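Local coordinates for uncharacterized protein (Trypanosoma congolense, PDB 4E40), which probably serves as a cell-surface receptor that binds haptoglobin-hemoglobin, its elongated helical bundle contributing to uptake of heme as a nutrient, at residues 86-100 with 229-243. Sequence-based numbering, arbitrary orientation.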
loop_
_atom_site.group_PDB
_atom_site.type_symbol
_atom_site.label_atom_id
_atom_site.label_comp_id
_atom_site.label_asym_id
_atom_site.label_seq_id
_atom_site.Cartn_x
_atom_site.Cartn_y
_atom_site.Cartn_z
ATOM N N LYS A 86 31.702 32.739 -16.516
ATOM C CA LYS A 86 31.462 31.742 -15.486
ATOM C C LYS A 86 30.063 31.984 -14.936
ATOM O O LYS A 86 29.327 31.059 -14.658
ATOM C CB LYS A 86 32.486 31.804 -14.375
ATOM C CG LYS A 86 33.904 31.489 -14.886
ATOM C CD LYS A 86 34.892 31.592 -13.750
ATOM C CE LYS A 86 36.298 31.175 -14.207
ATOM N NZ LYS A 86 37.359 31.710 -13.313
ATOM N N VAL A 87 29.663 33.258 -14.816
ATOM C CA VAL A 87 28.317 33.508 -14.274
ATOM C C VAL A 87 27.202 32.949 -15.186
ATOM O O VAL A 87 26.291 32.274 -14.715
ATOM C CB VAL A 87 28.082 35.040 -14.114
ATOM C CG1 VAL A 87 26.621 35.339 -13.718
ATOM C CG2 VAL A 87 29.044 35.536 -13.050
ATOM N N ARG A 88 27.313 33.224 -16.484
ATOM C CA ARG A 88 26.281 32.807 -17.446
ATOM C C ARG A 88 26.253 31.281 -17.520
ATOM O O ARG A 88 25.168 30.689 -17.571
ATOM C CB ARG A 88 26.550 33.399 -18.842
ATOM C CG ARG A 88 26.308 34.934 -18.848
ATOM C CD ARG A 88 27.182 35.588 -19.918
ATOM N NE ARG A 88 27.028 37.041 -19.769
ATOM C CZ ARG A 88 27.863 37.963 -20.233
ATOM N NH1 ARG A 88 27.574 39.234 -20.012
ATOM N NH2 ARG A 88 28.988 37.636 -20.905
ATOM N N LYS A 89 27.433 30.661 -17.496
ATOM C CA LYS A 89 27.428 29.187 -17.590
ATOM C C LYS A 89 26.853 28.538 -16.357
ATOM O O LYS A 89 26.085 27.547 -16.465
ATOM C CB LYS A 89 28.841 28.664 -17.801
ATOM C CG LYS A 89 29.381 28.953 -19.198
ATOM C CD LYS A 89 30.816 28.452 -19.303
ATOM C CE LYS A 89 31.526 29.179 -20.418
ATOM N NZ LYS A 89 32.994 28.877 -20.457
ATOM N N ALA A 90 27.237 29.051 -15.180
ATOM C CA ALA A 90 26.716 28.516 -13.931
ATOM C C ALA A 90 25.203 28.685 -13.839
ATOM O O ALA A 90 24.480 27.816 -13.391
ATOM C CB ALA A 90 27.397 29.174 -12.736
ATOM N N ALA A 91 24.720 29.877 -14.208
ATOM C CA ALA A 91 23.265 30.057 -14.169
ATOM C C ALA A 91 22.493 29.149 -15.122
ATOM O O ALA A 91 21.398 28.680 -14.810
ATOM C CB ALA A 91 22.944 31.545 -14.498
ATOM N N ALA A 92 23.094 28.853 -16.292
ATOM C CA ALA A 92 22.480 27.927 -17.246
ATOM C C ALA A 92 22.440 26.527 -16.623
ATOM O O ALA A 92 21.397 25.862 -16.667
ATOM C CB ALA A 92 23.347 27.863 -18.523
ATOM N N VAL A 93 23.512 26.158 -15.937
ATOM C CA VAL A 93 23.483 24.850 -15.156
ATOM C C VAL A 93 22.362 24.798 -14.114
ATOM O O VAL A 93 21.625 23.817 -13.993
ATOM C CB VAL A 93 24.851 24.565 -14.499
ATOM C CG1 VAL A 93 24.754 23.456 -13.460
ATOM C CG2 VAL A 93 25.842 24.155 -15.612
ATOM N N ALA A 94 22.193 25.902 -13.388
ATOM C CA ALA A 94 21.153 25.921 -12.360
ATOM C C ALA A 94 19.764 25.780 -12.990
ATOM O O ALA A 94 18.952 25.006 -12.483
ATOM C CB ALA A 94 21.257 27.255 -11.547
ATOM N N HIS A 95 19.512 26.481 -14.113
ATOM C CA HIS A 95 18.219 26.296 -14.786
ATOM C C HIS A 95 18.010 24.879 -15.255
ATOM O O HIS A 95 16.946 24.311 -15.089
ATOM C CB HIS A 95 18.137 27.247 -15.987
ATOM C CG HIS A 95 17.896 28.711 -15.646
ATOM N ND1 HIS A 95 16.642 29.249 -15.597
ATOM C CD2 HIS A 95 18.775 29.718 -15.358
ATOM C CE1 HIS A 95 16.742 30.614 -15.384
ATOM N NE2 HIS A 95 18.035 30.904 -15.204
ATOM N N HIS A 96 19.070 24.313 -15.851
ATOM C CA HIS A 96 18.925 22.954 -16.381
ATOM C C HIS A 96 18.686 21.930 -15.291
ATOM O O HIS A 96 17.859 21.029 -15.446
ATOM C CB HIS A 96 20.169 22.563 -17.199
ATOM C CG HIS A 96 20.392 23.464 -18.361
ATOM N ND1 HIS A 96 21.588 23.566 -18.980
ATOM C CD2 HIS A 96 19.526 24.294 -19.025
ATOM C CE1 HIS A 96 21.496 24.481 -19.965
ATOM N NE2 HIS A 96 20.231 24.899 -20.012
ATOM N N ALA A 97 19.340 22.120 -14.150
ATOM C CA ALA A 97 19.185 21.191 -13.009
ATOM C C ALA A 97 17.777 21.306 -12.426
ATOM O O ALA A 97 17.146 20.317 -12.046
ATOM C CB ALA A 97 20.238 21.434 -11.905
ATOM N N LEU A 98 17.257 22.558 -12.390
ATOM C CA LEU A 98 15.894 22.716 -11.945
ATOM C C LEU A 98 14.878 21.997 -12.826
ATOM O O LEU A 98 13.888 21.514 -12.301
ATOM C CB LEU A 98 15.559 24.271 -11.848
ATOM C CG LEU A 98 14.114 24.513 -11.318
ATOM C CD1 LEU A 98 13.931 24.115 -9.857
ATOM C CD2 LEU A 98 13.817 26.014 -11.479
ATOM N N GLU A 99 15.080 21.922 -14.153
ATOM C CA GLU A 99 14.156 21.093 -14.948
ATOM C C GLU A 99 14.106 19.648 -14.451
ATOM O O GLU A 99 13.046 19.057 -14.397
ATOM C CB GLU A 99 14.605 21.099 -16.418
ATOM C CG GLU A 99 14.513 22.472 -17.111
ATOM C CD GLU A 99 15.098 22.383 -18.533
ATOM O OE1 GLU A 99 14.553 21.632 -19.318
ATOM O OE2 GLU A 99 16.126 23.036 -18.768
ATOM N N HIS A 100 15.269 19.156 -13.972
ATOM C CA HIS A 100 15.241 17.792 -13.428
ATOM C C HIS A 100 14.657 17.703 -12.030
ATOM O O HIS A 100 13.981 16.748 -11.731
ATOM C CB HIS A 100 16.648 17.159 -13.452
ATOM C CG HIS A 100 17.293 17.219 -14.776
ATOM N ND1 HIS A 100 16.730 16.636 -15.914
ATOM C CD2 HIS A 100 18.513 17.732 -15.149
ATOM C CE1 HIS A 100 17.561 16.837 -16.947
ATOM N NE2 HIS A 100 18.670 17.494 -16.492
ATOM N N GLN A 229 19.668 16.772 -7.726
ATOM C CA GLN A 229 19.534 17.858 -8.734
ATOM C C GLN A 229 19.433 19.211 -8.052
ATOM O O GLN A 229 19.949 20.211 -8.572
ATOM C CB GLN A 229 18.349 17.576 -9.656
ATOM C CG GLN A 229 18.547 16.317 -10.517
ATOM C CD GLN A 229 19.861 16.400 -11.216
ATOM O OE1 GLN A 229 20.165 17.365 -11.902
ATOM N NE2 GLN A 229 20.759 15.389 -10.900
ATOM N N LEU A 230 18.749 19.270 -6.900
ATOM C CA LEU A 230 18.755 20.490 -6.113
ATOM C C LEU A 230 20.140 20.939 -5.688
ATOM O O LEU A 230 20.463 22.130 -5.781
ATOM C CB LEU A 230 17.819 20.374 -4.877
ATOM C CG LEU A 230 17.836 21.640 -4.018
ATOM C CD1 LEU A 230 17.257 22.916 -4.748
ATOM C CD2 LEU A 230 17.000 21.307 -2.752
ATOM N N GLU A 231 20.941 19.983 -5.200
ATOM C CA GLU A 231 22.300 20.288 -4.824
ATOM C C GLU A 231 23.078 20.909 -6.015
ATOM O O GLU A 231 23.808 21.863 -5.811
ATOM C CB GLU A 231 22.973 19.060 -4.240
ATOM C CG GLU A 231 24.399 19.422 -3.901
ATOM C CD GLU A 231 24.999 18.809 -2.668
ATOM O OE1 GLU A 231 24.275 18.249 -1.826
ATOM O OE2 GLU A 231 26.248 18.894 -2.574
ATOM N N LYS A 232 22.933 20.324 -7.212
ATOM C CA LYS A 232 23.585 20.862 -8.393
ATOM C C LYS A 232 23.125 22.311 -8.649
ATOM O O LYS A 232 23.939 23.206 -8.858
ATOM C CB LYS A 232 23.344 19.926 -9.587
ATOM C CG LYS A 232 24.157 20.450 -10.796
ATOM C CD LYS A 232 24.003 19.596 -12.052
ATOM C CE LYS A 232 24.483 18.182 -11.863
ATOM N NZ LYS A 232 24.624 17.589 -13.265
ATOM N N ALA A 233 21.806 22.502 -8.577
ATOM C CA ALA A 233 21.259 23.819 -8.856
ATOM C C ALA A 233 21.752 24.844 -7.841
ATOM O O ALA A 233 22.079 25.971 -8.230
ATOM C CB ALA A 233 19.739 23.770 -8.857
ATOM N N GLU A 234 21.793 24.453 -6.560
ATOM C CA GLU A 234 22.248 25.381 -5.509
ATOM C C GLU A 234 23.729 25.720 -5.601
ATOM O O GLU A 234 24.100 26.870 -5.449
ATOM C CB GLU A 234 21.959 24.807 -4.122
ATOM C CG GLU A 234 20.484 24.797 -3.763
ATOM C CD GLU A 234 20.243 24.084 -2.432
ATOM O OE1 GLU A 234 21.029 23.193 -2.069
ATOM O OE2 GLU A 234 19.195 24.336 -1.805
ATOM N N LYS A 235 24.576 24.747 -5.909
ATOM C CA LYS A 235 26.002 25.046 -6.091
ATOM C C LYS A 235 26.260 25.913 -7.299
ATOM O O LYS A 235 27.074 26.804 -7.231
ATOM C CB LYS A 235 26.801 23.731 -6.188
ATOM C CG LYS A 235 26.723 22.912 -4.894
ATOM C CD LYS A 235 27.646 23.457 -3.803
ATOM C CE LYS A 235 27.170 22.996 -2.426
ATOM N NZ LYS A 235 28.168 23.411 -1.399
ATOM N N ALA A 236 25.546 25.652 -8.395
ATOM C CA ALA A 236 25.730 26.454 -9.594
ATOM C C ALA A 236 25.224 27.895 -9.362
ATOM O O ALA A 236 25.850 28.863 -9.784
ATOM C CB ALA A 236 24.958 25.795 -10.749
ATOM N N ALA A 237 24.088 28.008 -8.686
ATOM C CA ALA A 237 23.631 29.372 -8.341
ATOM C C ALA A 237 24.623 30.108 -7.430
ATOM O O ALA A 237 24.836 31.306 -7.619
ATOM C CB ALA A 237 22.231 29.340 -7.730
ATOM N N GLU A 238 25.206 29.423 -6.462
ATOM C CA GLU A 238 26.213 30.029 -5.621
ATOM C C GLU A 238 27.383 30.559 -6.470
ATOM O O GLU A 238 27.818 31.730 -6.355
ATOM C CB GLU A 238 26.686 29.037 -4.566
ATOM C CG GLU A 238 25.689 28.736 -3.464
ATOM C CD GLU A 238 26.076 27.491 -2.675
ATOM O OE1 GLU A 238 27.270 27.111 -2.717
ATOM O OE2 GLU A 238 25.199 26.876 -2.026
ATOM N N GLU A 239 27.879 29.719 -7.379
ATOM C CA GLU A 239 28.948 30.188 -8.266
ATOM C C GLU A 239 28.557 31.424 -9.060
ATOM O O GLU A 239 29.350 32.392 -9.181
ATOM C CB GLU A 239 29.513 29.048 -9.164
ATOM C CG GLU A 239 30.836 29.583 -9.765
ATOM C CD GLU A 239 31.374 28.846 -10.979
ATOM O OE1 GLU A 239 30.720 27.910 -11.501
ATOM O OE2 GLU A 239 32.464 29.297 -11.425
ATOM N N ALA A 240 27.345 31.432 -9.604
ATOM C CA ALA A 240 26.876 32.581 -10.357
ATOM C C ALA A 240 26.909 33.839 -9.453
ATOM O O ALA A 240 27.358 34.891 -9.907
ATOM C CB ALA A 240 25.490 32.355 -10.941
ATOM N N GLU A 241 26.437 33.731 -8.215
ATOM C CA GLU A 241 26.439 34.889 -7.298
ATOM C C GLU A 241 27.870 35.306 -6.963
ATOM O O GLU A 241 28.243 36.478 -7.149
ATOM C CB GLU A 241 25.634 34.586 -6.021
ATOM C CG GLU A 241 24.155 34.330 -6.276
ATOM C CD GLU A 241 23.316 34.267 -5.007
ATOM O OE1 GLU A 241 23.209 33.183 -4.388
ATOM O OE2 GLU A 241 22.724 35.301 -4.655
ATOM N N THR A 242 28.670 34.352 -6.494
ATOM C CA THR A 242 30.040 34.637 -6.083
ATOM C C THR A 242 30.834 35.316 -7.212
ATOM O O THR A 242 31.465 36.375 -7.011
ATOM C CB THR A 242 30.756 33.344 -5.617
ATOM O OG1 THR A 242 30.114 32.843 -4.458
ATOM C CG2 THR A 242 32.204 33.639 -5.216
ATOM N N GLU A 243 30.766 34.765 -8.422
ATOM C CA GLU A 243 31.496 35.359 -9.540
ATOM C C GLU A 243 30.967 36.715 -9.988
ATOM O O GLU A 243 31.753 37.605 -10.385
ATOM C CB GLU A 243 31.545 34.402 -10.731
ATOM C CG GLU A 243 32.369 33.150 -10.434
ATOM C CD GLU A 243 33.878 33.440 -10.345
ATOM O OE1 GLU A 243 34.380 34.306 -11.085
ATOM O OE2 GLU A 243 34.569 32.800 -9.531
HETATM O O HOH W 1 30.609 28.393 -14.225
#
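Ala90 and Ala236 face each other across an antiparallel helix pair, each methyl set against the other's backbone: Ala90 CB lies 3.3 Å from Ala236 O, and Ala236 CB is similarly close to Ala90 O. The pattern repeats along the seam. Ala94 CB rests on Ala233 O, Ala97 CB lies 3.6 Å from Gln229 O, and Ala240 CB fits beside Ala90 and Ala91. With methyls as the main filling, the axes approach to 7.7 Å while their directions differ by 158°.

Larger side chains border this alanine strip. Val93 carries CG1 anti to its backbone N (chi1 167°), which brings that branch 3.6 Å from Ala236 CB; the aliphatic part of Lys232 crosses the valine at about a right angle. Towards the other end, the side chains of Val87 and Glu243 slide past each other in opposite directions, Val87 CG2 3.6 Å from Glu243 CB. Glu243, bent at chi2, crosses the extended Lys86 obliquely, its OE1 3.8 Å from CD of Lys86. Lys86 NZ remains 4.5 Å from that oxygen, beyond salt-bridge range, while Glu243 OE2 pairs with Lys246. Glu239 instead reaches helix 82-147 through a water that donates to both its OE1 and Lys86 O. At the far end Gln229 sets CG 3.6 Å from His100 CB, and its bend at chi2 (-52°) carries OE1 toward His100 CD2; its amide stands nearly perpendicular to the imidazole, whose ND1 is bonded to Glu103.

No direct hydrogen bond joins the two segments. Helix 28-73 covers Ala91 and Leu98 from another side, so the pair forms two members of a three-helix arrangement near one end of the elongated molecule, a close alanine-rich antiparallel packing within the helical bundle of the trypanosome haptoglobin-hemoglobin receptor.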